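Local coordinates for 5-carboxymethyl-2-hydroxymuconate delta-isomerase (PDB 4PFZ), which probably acts as a metal-dependent isomerase or acetylpyruvate hydrolase of the fumarylacetoacetate hydrolase family, at residues B[51-64]-B[82-95]. Residues are numbered along the deposited sequence; the frame is centred on the assembly and turned at random. Where two conformers were deposited one is given.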
ATOM      1  N   LEU B  51      -8.220   5.863  22.891  1.00 30.31           N
ATOM      2  CA  LEU B  51      -8.560   5.245  21.607  1.00 26.77           C
ATOM      3  C   LEU B  51      -7.403   5.300  20.631  1.00 24.64           C
ATOM      4  O   LEU B  51      -6.815   6.352  20.420  1.00 27.44           O
ATOM      5  CB  LEU B  51      -9.782   5.933  20.995  1.00 27.50           C
ATOM      6  CG  LEU B  51     -11.077   5.663  21.746  1.00 31.25           C
ATOM      7  CD1 LEU B  51     -12.159   6.702  21.427  1.00 26.09           C
ATOM      8  CD2 LEU B  51     -11.550   4.268  21.395  1.00 30.64           C
ATOM      9  N   LEU B  52      -7.091   4.155  20.030  1.00 22.05           N
ATOM     10  CA  LEU B  52      -6.102   4.070  18.967  1.00 20.60           C
ATOM     11  C   LEU B  52      -6.815   3.975  17.626  1.00 20.59           C
ATOM     12  O   LEU B  52      -8.049   3.953  17.589  1.00 20.76           O
ATOM     13  CB  LEU B  52      -5.199   2.855  19.188  1.00 25.55           C
ATOM     14  CG  LEU B  52      -4.596   2.819  20.600  1.00 29.84           C
ATOM     15  CD1 LEU B  52      -3.862   1.507  20.842  1.00 37.02           C
ATOM     16  CD2 LEU B  52      -3.654   3.993  20.767  1.00 31.76           C
ATOM     17  N   ALA B  53      -6.063   3.933  16.525  1.00 18.26           N
ATOM     18  CA  ALA B  53      -6.664   3.582  15.250  1.00 18.01           C
ATOM     19  C   ALA B  53      -7.331   2.225  15.462  1.00 19.68           C
ATOM     20  O   ALA B  53      -6.729   1.333  16.059  1.00 21.27           O
ATOM     21  CB  ALA B  53      -5.629   3.526  14.146  1.00 21.54           C
ATOM     22  N   PRO B  54      -8.592   2.087  15.024  1.00 24.38           N
ATOM     23  CA  PRO B  54      -9.413   0.959  15.476  1.00 18.84           C
ATOM     24  C   PRO B  54      -9.040  -0.373  14.832  1.00 28.55           C
ATOM     25  O   PRO B  54      -9.532  -1.409  15.265  1.00 24.84           O
ATOM     26  CB  PRO B  54     -10.839   1.378  15.089  1.00 20.81           C
ATOM     27  CG  PRO B  54     -10.682   2.334  13.979  1.00 19.85           C
ATOM     28  CD  PRO B  54      -9.344   3.025  14.170  1.00 25.73           C
ATOM     29  N   ILE B  55      -8.168  -0.352  13.834  1.00 26.74           N
ATOM     30  CA  ILE B  55      -7.786  -1.595  13.177  1.00 25.47           C
ATOM     31  C   ILE B  55      -6.403  -1.465  12.554  1.00 25.38           C
ATOM     32  O   ILE B  55      -5.970  -0.369  12.231  1.00 22.99           O
ATOM     33  CB  ILE B  55      -8.841  -1.987  12.116  1.00 26.73           C
ATOM     34  CG1 ILE B  55      -8.719  -3.463  11.729  1.00 35.34           C
ATOM     35  CG2 ILE B  55      -8.794  -1.034  10.934  1.00 25.90           C
ATOM     36  CD1 ILE B  55      -9.980  -4.274  11.997  1.00 40.96           C
ATOM     37  N   LEU B  56      -5.695  -2.582  12.425  1.00 25.04           N
ATOM     38  CA  LEU B  56      -4.392  -2.588  11.768  1.00 27.36           C
ATOM     39  C   LEU B  56      -4.559  -2.927  10.291  1.00 29.68           C
ATOM     40  O   LEU B  56      -4.624  -4.097   9.919  1.00 35.05           O
ATOM     41  CB  LEU B  56      -3.439  -3.583  12.453  1.00 25.55           C
ATOM     42  CG  LEU B  56      -3.033  -3.234  13.895  1.00 32.33           C
ATOM     43  CD1 LEU B  56      -2.071  -4.257  14.494  1.00 39.26           C
ATOM     44  CD2 LEU B  56      -2.412  -1.844  13.964  1.00 32.06           C
ATOM     45  N   ALA B  57      -4.648  -1.899   9.453  1.00 19.71           N
ATOM     46  CA  ALA B  57      -4.907  -2.097   8.029  1.00 21.22           C
ATOM     47  C   ALA B  57      -3.631  -2.492   7.293  1.00 22.68           C
ATOM     48  O   ALA B  57      -2.601  -1.868   7.479  1.00 23.84           O
ATOM     49  CB  ALA B  57      -5.498  -0.818   7.402  1.00 18.02           C
ATOM     50  N   SER B  58      -3.715  -3.506   6.444  1.00 19.20           N
ATOM     51  CA  SER B  58      -2.580  -3.866   5.597  1.00 23.38           C
ATOM     52  C   SER B  58      -2.435  -2.855   4.457  1.00 22.76           C
ATOM     53  O   SER B  58      -1.322  -2.515   4.026  1.00 19.33           O
ATOM     54  CB  SER B  58      -2.743  -5.286   5.041  1.00 29.74           C
ATOM     55  OG  SER B  58      -3.511  -5.300   3.846  1.00 28.95           O
ATOM     56  N   LYS B  59      -3.563  -2.380   3.957  1.00 19.12           N
ATOM     57  CA  LYS B  59      -3.551  -1.318   2.956  0.72 16.97           C
ATOM     58  C   LYS B  59      -4.761  -0.407   3.098  1.00 17.18           C
ATOM     59  O   LYS B  59      -5.787  -0.786   3.679  1.00 12.03           O
ATOM     60  CB  LYS B  59      -3.489  -1.888   1.529  0.72 18.02           C
ATOM     61  CG  LYS B  59      -4.584  -2.879   1.149  0.72 16.62           C
ATOM     62  CD  LYS B  59      -4.349  -3.398  -0.291  0.72 18.20           C
ATOM     63  CE  LYS B  59      -5.191  -4.631  -0.628  0.72 15.12           C
ATOM     64  NZ  LYS B  59      -5.105  -5.689   0.415  0.72 15.08           N
ATOM     65  N   VAL B  60      -4.618   0.792   2.560  1.00 14.51           N
ATOM     66  CA  VAL B  60      -5.668   1.766   2.584  1.00 16.15           C
ATOM     67  C   VAL B  60      -5.903   2.175   1.155  1.00 17.09           C
ATOM     68  O   VAL B  60      -4.994   2.702   0.518  1.00 14.79           O
ATOM     69  CB  VAL B  60      -5.293   2.998   3.417  1.00 14.44           C
ATOM     70  CG1 VAL B  60      -6.398   4.070   3.305  1.00 18.15           C
ATOM     71  CG2 VAL B  60      -5.056   2.609   4.856  1.00 15.56           C
ATOM     72  N   ILE B  61      -7.122   1.945   0.667  1.00 12.61           N
ATOM     73  CA  ILE B  61      -7.525   2.363  -0.668  1.00 15.99           C
ATOM     74  C   ILE B  61      -8.380   3.609  -0.539  1.00 18.35           C
ATOM     75  O   ILE B  61      -9.236   3.694   0.347  1.00 21.33           O
ATOM     76  CB  ILE B  61      -8.339   1.268  -1.405  1.00 16.15           C
ATOM     77  CG1 ILE B  61      -7.460   0.052  -1.650  1.00 19.64           C
ATOM     78  CG2 ILE B  61      -8.834   1.767  -2.755  1.00 14.50           C
ATOM     79  CD1 ILE B  61      -7.478  -0.963  -0.523  1.00 25.73           C
ATOM     80  N   ALA B  62      -8.163   4.576  -1.409  1.00 14.82           N
ATOM     81  CA  ALA B  62      -9.007   5.754  -1.363  1.00 15.06           C
ATOM     82  C   ALA B  62      -9.484   6.145  -2.746  1.00 18.92           C
ATOM     83  O   ALA B  62      -8.879   5.781  -3.745  1.00 17.28           O
ATOM     84  CB  ALA B  62      -8.254   6.908  -0.707  1.00 16.41           C
ATOM     85  N   VAL B  63     -10.567   6.915  -2.783  1.00 24.35           N
ATOM     86  CA  VAL B  63     -11.074   7.487  -4.015  1.00 23.61           C
ATOM     87  C   VAL B  63     -11.006   9.008  -3.867  1.00 30.78           C
ATOM     88  O   VAL B  63     -11.029   9.522  -2.758  1.00 26.83           O
ATOM     89  CB  VAL B  63     -12.522   6.981  -4.310  1.00 38.87           C
ATOM     90  CG1 VAL B  63     -13.563   7.807  -3.587  1.00 29.75           C
ATOM     91  CG2 VAL B  63     -12.803   6.957  -5.806  1.00 43.80           C
ATOM     92  N   GLY B  64     -10.887   9.729  -4.971  1.00 38.93           N
ATOM     93  CA  GLY B  64     -10.826  11.176  -4.896  1.00 44.83           C
ATOM     94  C   GLY B  64     -12.177  11.835  -5.110  1.00 48.49           C
ATOM     95  O   GLY B  64     -12.841  12.247  -4.155  1.00 50.12           O
ATOM     96  N   PRO B  82     -14.728   5.007 -11.160  1.00 33.42           N
ATOM     97  CA  PRO B  82     -13.935   5.465 -10.022  1.00 33.37           C
ATOM     98  C   PRO B  82     -12.441   5.438 -10.320  1.00 33.90           C
ATOM     99  O   PRO B  82     -11.961   4.552 -11.036  1.00 33.51           O
ATOM    100  CB  PRO B  82     -14.276   4.455  -8.922  1.00 26.60           C
ATOM    101  CG  PRO B  82     -15.512   3.787  -9.357  1.00 27.76           C
ATOM    102  CD  PRO B  82     -15.443   3.759 -10.851  1.00 35.63           C
ATOM    103  N   VAL B  83     -11.723   6.413  -9.774  1.00 28.06           N
ATOM    104  CA  VAL B  83     -10.272   6.395  -9.788  1.00 29.41           C
ATOM    105  C   VAL B  83      -9.813   6.066  -8.370  1.00 23.75           C
ATOM    106  O   VAL B  83     -10.056   6.833  -7.433  1.00 23.19           O
ATOM    107  CB  VAL B  83      -9.674   7.743 -10.264  1.00 33.13           C
ATOM    108  CG1 VAL B  83      -8.154   7.745 -10.109  1.00 23.36           C
ATOM    109  CG2 VAL B  83     -10.056   8.010 -11.709  1.00 35.87           C
ATOM    110  N   ILE B  84      -9.189   4.909  -8.198  1.00 18.72           N
ATOM    111  CA  ILE B  84      -8.740   4.518  -6.866  1.00 19.36           C
ATOM    112  C   ILE B  84      -7.219   4.624  -6.746  1.00 20.21           C
ATOM    113  O   ILE B  84      -6.504   4.610  -7.748  1.00 18.76           O
ATOM    114  CB  ILE B  84      -9.213   3.087  -6.497  1.00 20.71           C
ATOM    115  CG1 ILE B  84      -8.736   2.068  -7.528  1.00 24.51           C
ATOM    116  CG2 ILE B  84     -10.744   3.049  -6.349  1.00 24.72           C
ATOM    117  CD1 ILE B  84      -8.954   0.623  -7.113  1.00 25.71           C
ATOM    118  N   PHE B  85      -6.739   4.781  -5.519  1.00 19.70           N
ATOM    119  CA  PHE B  85      -5.301   4.842  -5.244  1.00 19.22           C
ATOM    120  C   PHE B  85      -5.008   4.310  -3.829  1.00 16.50           C
ATOM    121  O   PHE B  85      -5.919   3.911  -3.105  1.00 17.22           O
ATOM    122  CB  PHE B  85      -4.761   6.277  -5.411  1.00 18.09           C
ATOM    123  CG  PHE B  85      -5.460   7.306  -4.541  1.00 20.46           C
ATOM    124  CD1 PHE B  85      -6.623   7.915  -4.963  1.00 25.85           C
ATOM    125  CD2 PHE B  85      -4.942   7.656  -3.307  1.00 26.94           C
ATOM    126  CE1 PHE B  85      -7.273   8.860  -4.167  1.00 29.08           C
ATOM    127  CE2 PHE B  85      -5.589   8.593  -2.507  1.00 34.07           C
ATOM    128  CZ  PHE B  85      -6.749   9.198  -2.942  1.00 31.55           C
ATOM    129  N   LEU B  86      -3.731   4.280  -3.454  1.00 13.44           N
ATOM    130  CA  LEU B  86      -3.306   3.693  -2.185  1.00 12.83           C
ATOM    131  C   LEU B  86      -2.655   4.739  -1.281  1.00 15.25           C
ATOM    132  O   LEU B  86      -1.951   5.619  -1.760  1.00 18.15           O
ATOM    133  CB  LEU B  86      -2.305   2.546  -2.424  1.00 13.58           C
ATOM    134  CG  LEU B  86      -2.880   1.265  -3.013  1.00 15.50           C
ATOM    135  CD1 LEU B  86      -1.748   0.328  -3.424  1.00 15.96           C
ATOM    136  CD2 LEU B  86      -3.819   0.585  -2.008  1.00 14.44           C
ATOM    137  N   LYS B  87      -2.910   4.633   0.018  1.00 11.50           N
ATOM    138  CA  LYS B  87      -2.134   5.348   1.037  1.00 15.75           C
ATOM    139  C   LYS B  87      -1.409   4.273   1.828  1.00 12.61           C
ATOM    140  O   LYS B  87      -1.977   3.217   2.088  1.00 18.83           O
ATOM    141  CB  LYS B  87      -3.040   6.212   1.927  1.00 16.21           C
ATOM    142  CG  LYS B  87      -3.705   7.367   1.186  1.00 15.41           C
ATOM    143  CD  LYS B  87      -4.800   8.073   2.028  1.00 14.75           C
ATOM    144  CE  LYS B  87      -4.264   8.799   3.269  1.00 15.83           C
ATOM    145  NZ  LYS B  87      -3.799  10.198   2.987  1.00 17.98           N
ATOM    146  N   PRO B  88      -0.118   4.486   2.144  1.00 10.92           N
ATOM    147  CA  PRO B  88       0.582   3.466   2.921  1.00 13.55           C
ATOM    148  C   PRO B  88       0.056   3.351   4.334  1.00 12.65           C
ATOM    149  O   PRO B  88      -0.336   4.358   4.905  1.00 16.32           O
ATOM    150  CB  PRO B  88       2.032   3.965   2.932  1.00 11.64           C
ATOM    151  CG  PRO B  88       1.903   5.472   2.873  1.00 10.89           C
ATOM    152  CD  PRO B  88       0.672   5.726   2.003  1.00 14.80           C
ATOM    153  N   ASN B  89       0.066   2.154   4.908  1.00 14.27           N
ATOM    154  CA  ASN B  89      -0.484   2.015   6.253  1.00 15.92           C
ATOM    155  C   ASN B  89       0.420   2.677   7.306  1.00 13.76           C
ATOM    156  O   ASN B  89       0.011   2.870   8.452  1.00 13.79           O
ATOM    157  CB  ASN B  89      -0.767   0.541   6.583  1.00 16.08           C
ATOM    158  CG  ASN B  89       0.478  -0.324   6.654  1.00 26.05           C
ATOM    159  OD1 ASN B  89       1.606   0.150   6.526  1.00 25.55           O
ATOM    160  ND2 ASN B  89       0.267  -1.619   6.884  1.00 24.28           N
ATOM    161  N   THR B  90       1.624   3.076   6.905  1.00 12.76           N
ATOM    162  CA  THR B  90       2.463   3.911   7.783  1.00 11.48           C
ATOM    163  C   THR B  90       1.936   5.325   7.985  1.00 14.96           C
ATOM    164  O   THR B  90       2.372   6.049   8.905  1.00 14.72           O
ATOM    165  CB  THR B  90       3.895   4.006   7.249  1.00 13.78           C
ATOM    166  OG1 THR B  90       3.866   4.184   5.832  1.00 15.12           O
ATOM    167  CG2 THR B  90       4.653   2.731   7.588  1.00 16.59           C
ATOM    168  N   ALA B  91       0.983   5.719   7.150  1.00 13.33           N
ATOM    169  CA  ALA B  91       0.374   7.038   7.288  1.00 13.21           C
ATOM    170  C   ALA B  91      -0.708   7.050   8.375  1.00 14.15           C
ATOM    171  O   ALA B  91      -1.102   8.097   8.837  1.00 16.32           O
ATOM    172  CB  ALA B  91      -0.220   7.493   5.963  1.00 15.31           C
ATOM    173  N   ILE B  92      -1.184   5.877   8.778  1.00 13.92           N
ATOM    174  CA  ILE B  92      -2.291   5.821   9.747  1.00 16.07           C
ATOM    175  C   ILE B  92      -1.905   6.303  11.151  1.00 16.11           C
ATOM    176  O   ILE B  92      -0.848   5.953  11.681  1.00 15.04           O
ATOM    177  CB  ILE B  92      -2.862   4.395   9.833  1.00 15.62           C
ATOM    178  CG1 ILE B  92      -3.447   3.996   8.480  1.00 12.44           C
ATOM    179  CG2 ILE B  92      -3.922   4.279  10.953  1.00 16.89           C
ATOM    180  CD1 ILE B  92      -3.741   2.482   8.357  1.00 16.83           C
ATOM    181  N   ILE B  93      -2.761   7.143  11.725  1.00 14.97           N
ATOM    182  CA  ILE B  93      -2.694   7.504  13.148  1.00 15.98           C
ATOM    183  C   ILE B  93      -4.118   7.482  13.698  1.00 16.33           C
ATOM    184  O   ILE B  93      -5.083   7.590  12.936  1.00 16.10           O
ATOM    185  CB  ILE B  93      -2.053   8.898  13.389  1.00 17.88           C
ATOM    186  CG1 ILE B  93      -2.778   9.975  12.582  1.00 21.05           C
ATOM    187  CG2 ILE B  93      -0.557   8.880  13.059  1.00 16.11           C
ATOM    188  CD1 ILE B  93      -2.388  11.415  12.991  1.00 19.96           C
ATOM    189  N   GLY B  94      -4.255   7.352  15.011  1.00 17.26           N
ATOM    190  CA  GLY B  94      -5.573   7.332  15.633  1.00 18.04           C
ATOM    191  C   GLY B  94      -6.037   8.679  16.163  1.00 21.48           C
ATOM    192  O   GLY B  94      -5.402   9.713  15.925  1.00 19.44           O
ATOM    193  N   PRO B  95      -7.152   8.682  16.899  1.00 22.26           N
ATOM    194  CA  PRO B  95      -7.677   9.940  17.432  1.00 29.12           C
ATOM    195  C   PRO B  95      -6.666  10.682  18.316  1.00 29.16           C
ATOM    196  O   PRO B  95      -5.871  10.049  19.025  1.00 25.11           O
ATOM    197  CB  PRO B  95      -8.892   9.489  18.253  1.00 28.22           C
ATOM    198  CG  PRO B  95      -9.298   8.187  17.647  1.00 22.20           C
ATOM    199  CD  PRO B  95      -8.022   7.536  17.216  1.00 20.19           C
TER
HETATM  200  O   HOH W   1      -4.784   7.455  19.287  1.00 24.55           O
HETATM  201  O   HOH W   2       0.293  -0.326   3.340  1.00 27.62           O
HETATM  202  O   HOH W   3      -1.877   0.853   1.088  1.00 24.19           O
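Val60 to Ala62 pair antiparallel with Phe85 to Lys87, joining strands 60-63 and 84-87 within the fumarylacetoacetate hydrolase (FAH) fold; strand 221-223 runs parallel on the other edge of 60-63. Lys87 N donates to Val60 O (2.9 Å), and Ala62 exchanges two backbone hydrogen bonds with Phe85. Phe85 shares a sheet face with Ala62, Val60 and Lys87. With chi1 at 57°, its CG sits between the backbone N and carbonyl carbon, and the ring turns back over Ala62. From CB, on the Ala62 face of the sheet, the side chain leads to CG and the ring, which passes Ala62 O, over one face and 3.3 Å from CD1; CE1 reaches Val63 C, CE2 and CZ meet Ala62 CB, and this methyl makes a CH-pi contact 4.0 Å from the centroid. Trp155 meets the same ring edge-to-face. On the reverse side, Ile61 CG1 touches Leu86 CD2 (3.7 Å), the two side chains lying alongside each other, while Ile61 CG2 packs on Ile84 CB; helix 203-213 and Met156 of the second subunit add to this layer. Lys87 carries its amine away from the pair, to a salt bridge with Asp142 and hydrogen bonds to the carbonyl oxygens of Lys159 and Phe164. Beyond the paired strands, Ile92 spreads its two branches: CG2 meets Ala53 CB, whereas CD1 lies 3.7 Å from Val60 CG2 and also touches Ala57 CB. Water bridges Ser58 O to Asn89 N, and another joins Leu51 O to Pro95 O. Asn89 ND2 donates to Ala57 O at 2.9 Å, the nitrogen lying in the plane of that carbonyl, with an N-H...O angle of 156°.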